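Local structure of Aac(6')-ib (Escherichia coli, 2BUE) at residues 25-30 / 82-87; 115-120 / 152-157; 119-124 / 133-138. The protein probably transfers an acetyl group from acetyl-CoA to the 6'-amino group of aminoglycosides such as kanamycin B, thereby conferring antibiotic resistance. The protein carries 2 engineered substitutions. All coordinates share one frame; numbering follows the deposited sequence. Where two conformers were deposited one is given.

Interaction 1: 25-30 / 82-87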
loop_
_atom_site.group_PDB
_atom_site.type_symbol
_atom_site.label_atom_id
_atom_site.label_comp_id
_atom_site.label_asym_id
_atom_site.label_seq_id
_atom_site.Cartn_x
_atom_site.Cartn_y
_atom_site.Cartn_z
ATOM N N SER A 25 7.395 14.758 9.451
ATOM C CA SER A 25 6.242 13.878 9.547
ATOM C C SER A 25 5.686 13.525 8.172
ATOM O O SER A 25 5.414 14.414 7.363
ATOM C CB SER A 25 5.151 14.564 10.368
ATOM O OG SER A 25 4.145 13.638 10.749
ATOM N N VAL A 26 5.481 12.234 7.928
ATOM C CA VAL A 26 4.791 11.805 6.706
ATOM C C VAL A 26 3.282 11.717 6.941
ATOM O O VAL A 26 2.829 11.026 7.852
ATOM C CB VAL A 26 5.316 10.449 6.178
ATOM C CG1 VAL A 26 4.480 9.982 4.960
ATOM C CG2 VAL A 26 6.789 10.539 5.830
ATOM N N THR A 27 2.511 12.416 6.109
ATOM C CA THR A 27 1.059 12.389 6.209
ATOM C C THR A 27 0.418 11.862 4.922
ATOM O O THR A 27 1.101 11.683 3.908
ATOM C CB THR A 27 0.464 13.770 6.571
ATOM O OG1 THR A 27 0.823 14.734 5.586
ATOM C CG2 THR A 27 0.983 14.222 7.961
ATOM N N LEU A 28 -0.876 11.588 5.001
ATOM C CA LEU A 28 -1.622 11.082 3.848
ATOM C C LEU A 28 -2.804 11.945 3.544
ATOM O O LEU A 28 -3.544 12.353 4.459
ATOM C CB LEU A 28 -2.120 9.669 4.108
ATOM C CG LEU A 28 -1.020 8.654 4.423
ATOM C CD1 LEU A 28 -1.613 7.529 5.242
ATOM C CD2 LEU A 28 -0.333 8.141 3.154
ATOM N N ARG A 29 -3.002 12.201 2.256
ATOM C CA ARG A 29 -4.221 12.828 1.779
ATOM C C ARG A 29 -4.818 11.949 0.710
ATOM O O ARG A 29 -4.090 11.180 0.074
ATOM C CB ARG A 29 -3.909 14.216 1.189
ATOM C CG ARG A 29 -3.006 14.209 -0.049
ATOM C CD ARG A 29 -2.881 15.630 -0.626
ATOM N NE ARG A 29 -1.988 15.717 -1.781
ATOM C CZ ARG A 29 -2.320 15.360 -3.023
ATOM N NH1 ARG A 29 -3.537 14.847 -3.298
ATOM N NH2 ARG A 29 -1.418 15.519 -3.988
ATOM N N LEU A 30 -6.127 12.059 0.491
ATOM C CA LEU A 30 -6.749 11.356 -0.638
ATOM C C LEU A 30 -6.111 11.823 -1.931
ATOM O O LEU A 30 -5.835 13.017 -2.108
ATOM C CB LEU A 30 -8.265 11.583 -0.726
ATOM C CG LEU A 30 -9.187 10.944 0.302
ATOM C CD1 LEU A 30 -10.632 11.429 0.054
ATOM C CD2 LEU A 30 -9.135 9.387 0.279
ATOM N N ILE A 82 -2.034 10.113 -1.544
ATOM C CA ILE A 82 -0.727 10.692 -1.794
ATOM C C ILE A 82 -0.060 10.934 -0.441
ATOM O O ILE A 82 -0.666 11.527 0.465
ATOM C CB ILE A 82 -0.787 12.004 -2.640
ATOM C CG1 ILE A 82 -1.423 11.716 -4.010
ATOM C CG2 ILE A 82 0.647 12.598 -2.754
ATOM C CD1 ILE A 82 -0.622 10.753 -4.914
ATOM N N ALA A 83 1.169 10.438 -0.315
ATOM C CA ALA A 83 1.995 10.669 0.866
ATOM C C ALA A 83 2.696 12.007 0.736
ATOM O O ALA A 83 3.306 12.307 -0.315
ATOM C CB ALA A 83 3.009 9.552 1.026
ATOM N N MET A 84 2.629 12.789 1.817
ATOM C CA MET A 84 3.193 14.145 1.853
ATOM C C MET A 84 4.278 14.282 2.920
ATOM O O MET A 84 4.152 13.726 4.008
ATOM C CB MET A 84 2.089 15.158 2.177
ATOM C CG MET A 84 0.886 15.125 1.250
ATOM S SD MET A 84 1.292 15.688 -0.410
ATOM C CE MET A 84 1.783 17.397 -0.071
ATOM N N LEU A 85 5.331 15.027 2.592
ATOM C CA LEU A 85 6.400 15.333 3.539
ATOM C C LEU A 85 6.839 16.763 3.297
ATOM O O LEU A 85 7.214 17.124 2.172
ATOM C CB LEU A 85 7.589 14.386 3.357
ATOM C CG LEU A 85 8.877 14.693 4.141
ATOM C CD1 LEU A 85 8.656 14.436 5.648
ATOM C CD2 LEU A 85 10.085 13.912 3.611
ATOM N N ASN A 86 6.763 17.579 4.352
ATOM C CA ASN A 86 7.110 19.005 4.268
ATOM C C ASN A 86 6.439 19.705 3.080
ATOM O O ASN A 86 7.100 20.419 2.315
ATOM C CB ASN A 86 8.631 19.179 4.186
ATOM C CG ASN A 86 9.372 18.554 5.373
ATOM O OD1 ASN A 86 8.934 18.647 6.525
ATOM N ND2 ASN A 86 10.513 17.925 5.087
ATOM N N GLY A 87 5.141 19.459 2.912
ATOM C CA GLY A 87 4.349 20.049 1.829
ATOM C C GLY A 87 4.616 19.550 0.411
ATOM O O GLY A 87 4.062 20.110 -0.540
HETATM O O HOH W 1 6.364 16.902 6.958
#

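Interaction 2: 115-120 / 152-157. With RIO (ribostamycin), chain C.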
loop_
_atom_site.group_PDB
_atom_site.type_symbol
_atom_site.label_atom_id
_atom_site.label_comp_id
_atom_site.label_asym_id
_atom_site.label_seq_id
_atom_site.Cartn_x
_atom_site.Cartn_y
_atom_site.Cartn_z
ATOM N N ARG A 115 -8.153 -5.001 5.939
ATOM C CA ARG A 115 -7.739 -4.015 4.930
ATOM C C ARG A 115 -6.330 -4.358 4.483
ATOM O O ARG A 115 -5.516 -4.738 5.321
ATOM C CB ARG A 115 -7.699 -2.597 5.496
ATOM C CG ARG A 115 -9.027 -2.127 6.055
ATOM C CD ARG A 115 -9.970 -1.681 4.918
ATOM N NE ARG A 115 -11.289 -1.358 5.474
ATOM C CZ ARG A 115 -12.235 -2.263 5.713
ATOM N NH1 ARG A 115 -12.028 -3.557 5.449
ATOM N NH2 ARG A 115 -13.394 -1.882 6.231
ATOM N N GLY A 116 -6.057 -4.244 3.184
ATOM C CA GLY A 116 -4.681 -4.419 2.732
ATOM C C GLY A 116 -4.123 -3.087 2.275
ATOM O O GLY A 116 -4.877 -2.141 2.012
ATOM N N ILE A 117 -2.808 -3.019 2.161
ATOM C CA ILE A 117 -2.143 -1.805 1.695
ATOM C C ILE A 117 -1.065 -2.126 0.653
ATOM O O ILE A 117 -0.483 -3.236 0.653
ATOM C CB ILE A 117 -1.523 -1.012 2.860
ATOM C CG1 ILE A 117 -0.504 -1.878 3.636
ATOM C CG2 ILE A 117 -2.637 -0.522 3.826
ATOM C CD1 ILE A 117 0.355 -1.070 4.660
ATOM N N ASP A 118 -0.799 -1.129 -0.183
ATOM C CA ASP A 118 0.334 -1.162 -1.142
ATOM C C ASP A 118 0.852 0.261 -1.191
ATOM O O ASP A 118 0.087 1.209 -0.996
ATOM C CB ASP A 118 -0.140 -1.557 -2.539
ATOM C CG ASP A 118 -0.867 -2.890 -2.564
ATOM O OD1 ASP A 118 -0.198 -3.936 -2.475
ATOM O OD2 ASP A 118 -2.103 -2.864 -2.678
ATOM N N GLN A 119 2.149 0.437 -1.417
ATOM C CA GLN A 119 2.681 1.794 -1.469
ATOM C C GLN A 119 4.035 1.860 -2.160
ATOM O O GLN A 119 4.699 0.836 -2.381
ATOM C CB GLN A 119 2.757 2.433 -0.062
ATOM C CG GLN A 119 3.910 1.988 0.791
ATOM C CD GLN A 119 3.830 0.558 1.193
ATOM O OE1 GLN A 119 2.770 0.064 1.607
ATOM N NE2 GLN A 119 4.971 -0.133 1.116
ATOM N N LEU A 120 4.379 3.075 -2.551
ATOM C CA LEU A 120 5.648 3.332 -3.230
ATOM C C LEU A 120 6.128 4.741 -2.865
ATOM O O LEU A 120 5.324 5.650 -2.627
ATOM C CB LEU A 120 5.490 3.186 -4.751
ATOM C CG LEU A 120 4.532 4.179 -5.442
ATOM C CD1 LEU A 120 5.285 5.442 -5.895
ATOM C CD2 LEU A 120 3.811 3.525 -6.621
ATOM N N ILE A 152 -4.669 -5.403 9.373
ATOM C CA ILE A 152 -4.148 -4.927 8.092
ATOM C C ILE A 152 -3.245 -6.004 7.536
ATOM O O ILE A 152 -2.550 -6.684 8.289
ATOM C CB ILE A 152 -3.426 -3.584 8.222
ATOM C CG1 ILE A 152 -4.333 -2.575 8.952
ATOM C CG2 ILE A 152 -3.018 -3.046 6.844
ATOM C CD1 ILE A 152 -3.605 -1.346 9.424
ATOM N N GLN A 153 -3.317 -6.183 6.214
ATOM C CA GLN A 153 -2.461 -7.164 5.525
ATOM C C GLN A 153 -1.639 -6.474 4.462
ATOM O O GLN A 153 -1.987 -5.370 3.977
ATOM C CB GLN A 153 -3.287 -8.286 4.882
ATOM C CG GLN A 153 -4.145 -7.764 3.705
ATOM C CD GLN A 153 -4.958 -8.856 3.027
ATOM O OE1 GLN A 153 -5.517 -9.750 3.682
ATOM N NE2 GLN A 153 -5.067 -8.760 1.709
ATOM N N THR A 154 -0.545 -7.118 4.071
ATOM C CA THR A 154 0.156 -6.704 2.850
ATOM C C THR A 154 0.793 -7.960 2.235
ATOM O O THR A 154 0.882 -8.979 2.914
ATOM C CB THR A 154 1.182 -5.594 3.099
ATOM O OG1 THR A 154 1.605 -5.025 1.836
ATOM C CG2 THR A 154 2.362 -6.110 3.904
ATOM N N ASP A 155 1.205 -7.859 0.977
ATOM C CA ASP A 155 1.554 -9.052 0.197
ATOM C C ASP A 155 2.745 -8.802 -0.749
ATOM O O ASP A 155 2.616 -9.001 -1.967
ATOM C CB ASP A 155 0.325 -9.579 -0.558
ATOM C CG ASP A 155 -0.139 -8.636 -1.689
ATOM O OD1 ASP A 155 0.104 -7.409 -1.581
ATOM O OD2 ASP A 155 -0.692 -9.144 -2.690
ATOM N N PRO A 156 3.900 -8.385 -0.189
ATOM C CA PRO A 156 5.061 -8.127 -1.039
ATOM C C PRO A 156 5.502 -9.388 -1.785
ATOM O O PRO A 156 5.287 -10.498 -1.314
ATOM C CB PRO A 156 6.155 -7.700 -0.047
ATOM C CG PRO A 156 5.719 -8.333 1.305
ATOM C CD PRO A 156 4.197 -8.197 1.248
ATOM N N SER A 157 6.102 -9.190 -2.957
ATOM C CA SER A 157 6.780 -10.273 -3.651
ATOM C C SER A 157 7.857 -10.892 -2.748
ATOM O O SER A 157 8.570 -10.164 -2.048
ATOM C CB SER A 157 7.495 -9.689 -4.865
ATOM O OG SER A 157 8.463 -10.603 -5.356
HETATM O O1 RIO C . -2.461 -0.819 -8.271
HETATM C C1 RIO C . -3.838 -0.464 -8.464
HETATM C C2 RIO C . -4.522 -1.586 -9.256
HETATM O O2 RIO C . -3.915 -2.869 -9.000
HETATM C C3 RIO C . -4.612 -3.523 -7.927
HETATM O O3 RIO C . -3.818 -3.510 -6.722
HETATM C C4 RIO C . -3.605 -4.854 -6.135
HETATM C C5 RIO C . -4.767 -5.260 -5.183
HETATM O O4 RIO C . -5.987 -5.346 -5.898
HETATM C C6 RIO C . -4.522 -6.576 -4.422
HETATM N N1 RIO C . -5.610 -6.762 -3.419
HETATM C C7 RIO C . -3.154 -6.526 -3.688
HETATM C C8 RIO C . -2.019 -6.230 -4.690
HETATM N N2 RIO C . -0.720 -6.271 -3.960
HETATM C C9 RIO C . -2.239 -4.843 -5.389
HETATM O O5 RIO C . -1.192 -4.757 -6.398
HETATM C C10 RIO C . -0.609 -3.458 -6.511
HETATM O O6 RIO C . 0.430 -3.287 -5.578
HETATM C C11 RIO C . 1.642 -4.091 -5.806
HETATM C C12 RIO C . 2.679 -3.605 -4.765
HETATM N N3 RIO C . 2.379 -4.165 -3.438
HETATM C C13 RIO C . 2.181 -3.899 -7.256
HETATM O O7 RIO C . 3.262 -4.842 -7.455
HETATM C C14 RIO C . 1.049 -4.150 -8.282
HETATM O O8 RIO C . 1.504 -4.013 -9.659
HETATM C C15 RIO C . -0.161 -3.249 -7.988
HETATM N N4 RIO C . -1.277 -3.503 -8.900
HETATM C C16 RIO C . -5.966 -2.780 -7.789
HETATM O O9 RIO C . -6.982 -3.731 -8.067
HETATM C C17 RIO C . -5.992 -1.789 -8.966
HETATM O O10 RIO C . -6.577 -2.475 -10.108
HETATM O O HOH W 2 -1.456 -5.844 -0.117
HETATM O O HOH W 3 2.209 -5.035 -0.786
#

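Interaction 3: 119-124 / 133-138. With COA (coenzyme A), chain B.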
loop_
_atom_site.group_PDB
_atom_site.type_symbol
_atom_site.label_atom_id
_atom_site.label_comp_id
_atom_site.label_asym_id
_atom_site.label_seq_id
_atom_site.Cartn_x
_atom_site.Cartn_y
_atom_site.Cartn_z
ATOM N N GLN A 119 2.149 0.437 -1.417
ATOM C CA GLN A 119 2.681 1.794 -1.469
ATOM C C GLN A 119 4.035 1.860 -2.160
ATOM O O GLN A 119 4.699 0.836 -2.381
ATOM C CB GLN A 119 2.757 2.433 -0.062
ATOM C CG GLN A 119 3.910 1.988 0.791
ATOM C CD GLN A 119 3.830 0.558 1.193
ATOM O OE1 GLN A 119 2.770 0.064 1.607
ATOM N NE2 GLN A 119 4.971 -0.133 1.116
ATOM N N LEU A 120 4.379 3.075 -2.551
ATOM C CA LEU A 120 5.648 3.332 -3.230
ATOM C C LEU A 120 6.128 4.741 -2.865
ATOM O O LEU A 120 5.324 5.650 -2.627
ATOM C CB LEU A 120 5.490 3.186 -4.751
ATOM C CG LEU A 120 4.532 4.179 -5.442
ATOM C CD1 LEU A 120 5.285 5.442 -5.895
ATOM C CD2 LEU A 120 3.811 3.525 -6.621
ATOM N N LEU A 121 7.450 4.893 -2.836
ATOM C CA LEU A 121 8.085 6.200 -2.702
ATOM C C LEU A 121 8.491 6.715 -4.088
ATOM O O LEU A 121 9.145 6.017 -4.872
ATOM C CB LEU A 121 9.335 6.102 -1.809
ATOM C CG LEU A 121 9.092 5.842 -0.315
ATOM C CD1 LEU A 121 10.454 5.775 0.430
ATOM C CD2 LEU A 121 8.164 6.926 0.259
ATOM N N ALA A 122 8.127 7.958 -4.357
ATOM C CA ALA A 122 8.298 8.572 -5.671
ATOM C C ALA A 122 9.758 8.761 -6.119
ATOM O O ALA A 122 10.047 8.656 -7.311
ATOM C CB ALA A 122 7.583 9.925 -5.687
ATOM N N ASN A 123 10.651 9.047 -5.167
ATOM C CA ASN A 123 12.000 9.555 -5.479
ATOM C C ASN A 123 13.108 8.563 -5.135
ATOM O O ASN A 123 13.265 8.175 -3.977
ATOM C CB ASN A 123 12.235 10.882 -4.752
ATOM C CG ASN A 123 11.268 11.979 -5.204
ATOM O OD1 ASN A 123 11.086 12.208 -6.401
ATOM N ND2 ASN A 123 10.624 12.628 -4.259
ATOM N N ALA A 124 13.870 8.151 -6.149
ATOM C CA ALA A 124 14.954 7.190 -5.943
ATOM C C ALA A 124 15.888 7.653 -4.828
ATOM O O ALA A 124 16.376 6.844 -4.037
ATOM C CB ALA A 124 15.732 6.989 -7.237
ATOM N N THR A 133 8.982 3.285 5.989
ATOM C CA THR A 133 8.489 2.854 7.303
ATOM C C THR A 133 7.538 3.916 7.908
ATOM O O THR A 133 6.451 3.575 8.391
ATOM C CB THR A 133 9.674 2.507 8.257
ATOM O OG1 THR A 133 10.428 1.431 7.682
ATOM C CG2 THR A 133 9.164 2.045 9.610
ATOM N N LYS A 134 7.923 5.189 7.858
ATOM C CA LYS A 134 7.028 6.277 8.305
ATOM C C LYS A 134 5.680 6.286 7.569
ATOM O O LYS A 134 4.624 6.429 8.183
ATOM C CB LYS A 134 7.716 7.629 8.128
ATOM C CG LYS A 134 8.765 7.864 9.161
ATOM C CD LYS A 134 9.575 9.097 8.840
ATOM C CE LYS A 134 10.701 9.254 9.841
ATOM N NZ LYS A 134 10.189 9.933 11.064
ATOM N N LEU A 135 5.748 6.139 6.246
ATOM C CA LEU A 135 4.552 6.113 5.413
ATOM C C LEU A 135 3.648 4.943 5.838
ATOM O O LEU A 135 2.443 5.127 6.096
ATOM C CB LEU A 135 4.955 6.014 3.933
ATOM C CG LEU A 135 3.871 6.143 2.863
ATOM C CD1 LEU A 135 4.541 6.320 1.506
ATOM C CD2 LEU A 135 2.937 4.911 2.849
ATOM N N VAL A 136 4.225 3.741 5.936
ATOM C CA VAL A 136 3.450 2.568 6.337
ATOM C C VAL A 136 2.838 2.757 7.737
ATOM O O VAL A 136 1.642 2.523 7.923
ATOM C CB VAL A 136 4.256 1.277 6.182
ATOM C CG1 VAL A 136 3.436 0.079 6.667
ATOM C CG2 VAL A 136 4.620 1.103 4.676
ATOM N N ARG A 137 3.620 3.255 8.689
ATOM C CA ARG A 137 3.085 3.513 10.035
ATOM C C ARG A 137 1.889 4.482 9.992
ATOM O O ARG A 137 0.882 4.279 10.672
ATOM C CB ARG A 137 4.189 4.022 10.964
ATOM C CG ARG A 137 5.210 2.948 11.314
ATOM C CD ARG A 137 6.292 3.486 12.222
ATOM N NE ARG A 137 7.214 2.431 12.621
ATOM C CZ ARG A 137 8.441 2.639 13.088
ATOM N NH1 ARG A 137 8.908 3.873 13.225
ATOM N NH2 ARG A 137 9.209 1.614 13.406
ATOM N N ALA A 138 1.995 5.525 9.169
ATOM C CA ALA A 138 0.911 6.513 9.032
ATOM C C ALA A 138 -0.354 5.891 8.433
ATOM O O ALA A 138 -1.487 6.163 8.886
ATOM C CB ALA A 138 1.386 7.707 8.198
HETATM N N1A COA B . 17.398 -5.880 0.503
HETATM C C2A COA B . 17.029 -6.225 1.735
HETATM N N3A COA B . 16.841 -5.313 2.678
HETATM C C4A COA B . 17.028 -4.012 2.394
HETATM C C5A COA B . 17.414 -3.615 1.125
HETATM C C6A COA B . 17.600 -4.590 0.158
HETATM N N6A COA B . 17.970 -4.234 -1.077
HETATM N N7A COA B . 17.527 -2.287 1.117
HETATM C C8A COA B . 17.228 -1.856 2.339
HETATM N N9A COA B . 16.933 -2.907 3.113
HETATM C C1B COA B . 16.526 -2.863 4.512
HETATM C C2B COA B . 17.029 -1.541 5.055
HETATM O O2B COA B . 18.311 -1.759 5.651
HETATM C C3B COA B . 15.940 -1.189 6.065
HETATM O O3B COA B . 16.088 -2.013 7.226
HETATM P P3B COA B . 16.963 -1.526 8.475
HETATM O O7A COA B . 16.635 -2.616 9.627
HETATM O O8A COA B . 16.339 -0.126 8.960
HETATM O O9A COA B . 18.412 -1.443 8.140
HETATM C C4B COA B . 14.665 -1.652 5.343
HETATM O O4B COA B . 15.072 -2.714 4.437
HETATM C C5B COA B . 13.801 -0.640 4.587
HETATM O O5B COA B . 13.189 0.317 5.462
HETATM P P1A COA B . 12.966 1.829 4.899
HETATM O O1A COA B . 11.904 2.528 5.711
HETATM O O2A COA B . 14.242 2.554 4.672
HETATM O O3A COA B . 12.336 1.477 3.478
HETATM P P2A COA B . 12.098 2.579 2.299
HETATM O O4A COA B . 12.047 3.926 2.899
HETATM O O5A COA B . 12.992 2.304 1.135
HETATM O O6A COA B . 10.593 2.155 1.871
HETATM C CBP COA B . 9.508 0.924 0.076
HETATM C CCP COA B . 10.273 0.814 1.412
HETATM C CDP COA B . 9.214 -0.510 -0.422
HETATM C CEP COA B . 8.183 1.690 0.329
HETATM C CAP COA B . 10.391 1.695 -0.964
HETATM O OAP COA B . 11.732 1.160 -0.981
HETATM C C9P COA B . 9.779 1.713 -2.381
HETATM O O9P COA B . 8.794 2.416 -2.616
HETATM N N8P COA B . 10.393 0.930 -3.298
HETATM C C7P COA B . 9.941 0.827 -4.704
HETATM C C6P COA B . 8.465 0.358 -4.787
HETATM C C5P COA B . 8.138 -0.873 -3.905
HETATM O O5P COA B . 8.941 -1.799 -3.761
HETATM N N4P COA B . 6.924 -0.865 -3.330
HETATM C C3P COA B . 6.500 -1.965 -2.437
HETATM C C2P COA B . 5.851 -3.130 -3.182
HETATM S S1P COA B . 5.188 -4.415 -2.030
#

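Interaction 1: 25-30 / 82-87
The guanidinium of Arg-29 lies with one face over Ile-82, whose CB sits 3.7 Å from CZ, above the centre of the group. CG1 of Ile-82 reaches the neighbourhood of both NH1 and NH2, while CG2 stays nearer NH2. Met-84 SD approaches Arg-29 NE obliquely, accepting a weak hydrogen bond of 3.6 Å. Arg-29 leaves the backbone with CG between N and the carbonyl carbon (chi1 64°) and then runs extended to NE, side by side with Ile-82. Its end also has a salt bridge, NH1 to Asp-35 OD2. On the same face of the sheet Thr-27 OG1 rests 3.7 Å from Met-84 CB.

Beneath these side chains, strand 26-30 pairs antiparallel with strand 78-85 at the edge of the sheet. Thr-27 and Met-84 form a hydrogen-bonded pair, with Thr-27 N to Met-84 O at 3.0 Å and Met-84 N to Thr-27 O at 2.8 Å; Arg-29 and Ile-82 form the next. Between them Leu-28 faces Ala-83 in a non-hydrogen-bonded pair. There Leu-28 CD2 and Val-26 CG1 each come within 4.2 Å of Ala-83 CB, on the face covered by helix 131-144. Where the pairing ends, beside Asn-86, a water takes that residue's N-H and lies 2.7 Å from Ser-25 O.

The two faces thus differ in chemistry: small and branched aliphatic groups meet the helix, whereas opposite them a cationic plane rests one face on Ile-82 while its NE bonds weakly to sulphur and its NH1 pairs with a carboxylate.

Interaction 2: 115-120 / 152-157
Gly-116 and Gln-153 meet where the two parallel strands are tightly joined. Gly-116 has no side chain, and Gln-153 CG settles 3.5 Å from its CA; on the other side of the sheet Ile-117 CG2 packs 4.0 Å from Ile-152 CG2. Gln-153 N donates to Arg-115 O at 2.8 Å, and Gln-153 O receives Ile-117 N at 3.1 Å in a more bent bond (142° at the hydrogen). Gln-153 runs extended beyond CG to an amide that meets the hydroxyls of Tyr-187 and Tyr-96.

Past Ile-117 the strands separate, their axes 42° apart, and backbone pairing gives way to water and ligand. One water donates to Asp-118 OD1 and lies 2.7 Å from Thr-154 OG1; a second sits between Ile-117 O and Asp-155 OD1. Ribostamycin N2 bridges the two carboxylates, donating at 2.8 Å to OD1 of Asp-118 and equally to OD1 of Asp-155. Asp-118 OD1 also accepts from ribostamycin N3, the amine on the exocyclic C12, while its OD2 is held by Gln-94 NE2.

Strands 114-121 and 151-154 are linked by helix 131-144 in a beta-alpha-beta crossover. Their splaying after a short paired stretch is the hallmark of the GNAT acetyltransferase fold; the ribostamycin amine and coenzyme A lie at the opening, as in other GNAT enzymes.

Interaction 3: 119-124 / 133-138
Gln-119 packs against Leu-135 and Val-136 in the beta-alpha half of the GNAT beta-alpha-beta unit, where strand 114-121 passes through the coenzyme A-binding loop into helix 131-144. CB of Gln-119 points toward the helix and lies 3.8 Å from Leu-135 CD2. CG, set between the backbone N and the carbonyl carbon (chi1 78°), stays on that methyl and also nears Val-136 CG2. The chain then bends at chi2, and CD comes to 3.6 Å from Val-136 CG2, the two side chains crossing at about a right angle. From CD the amide divides: OE1 remains beside the same methyl and is hydrogen-bonded to Tyr-167 OH of helix 161-169, while NE2 lies 3.8 Å from CEP, a methyl of the pantetheine arm. The buried amide thus spans valine, tyrosine and cofactor.

Leu-135, modelled in two conformers, extends in the one considered here past both Gln-119 and Leu-121, where its CD1 meets Leu-121 CD2 at 3.9 Å. Between the two segments the contact is van der Waals, whereas backbone groups bond to coenzyme A: Gln-119 O accepts from N4P, and Leu-121 N donates to O9P at 2.8 Å with 163° at the hydrogen. The pantetheine therefore lies against the strand much as another strand would, as in other GNAT enzymes.

Gly-128, Gly-130 and Gly-132 also donate backbone N-H to coenzyme A, consistent with the GNAT pyrophosphate loop. One phosphate oxygen, O1A, takes two bonds from Thr-133: 3.0 Å from its N and 2.7 Å from its OG1.

All three contacts involve the same mixed sheet, two between strands and one between a strand and helix 131-144, but at different depths. Interaction 1 closes the strand 26-30 edge and is partly exposed; interactions 2 and 3 are buried and share Gln-119 and Leu-120 of strand 114-121. Helix 131-144 connects them: Leu-135 CD1 touches Ala-83 CB of interaction 1, and Val-136 CG1 touches Ile-117 CD1 of interaction 2. Regular backbone pairing dominates 25-30 / 82-87, partial pairing opening into an acidic antibiotic site marks 115-120 / 152-157, and side-chain packing beside cofactor bonds marks 119-124 / 133-138. The two ligands meet between the latter, with ribostamycin N3 3.2 Å from coenzyme A S1P.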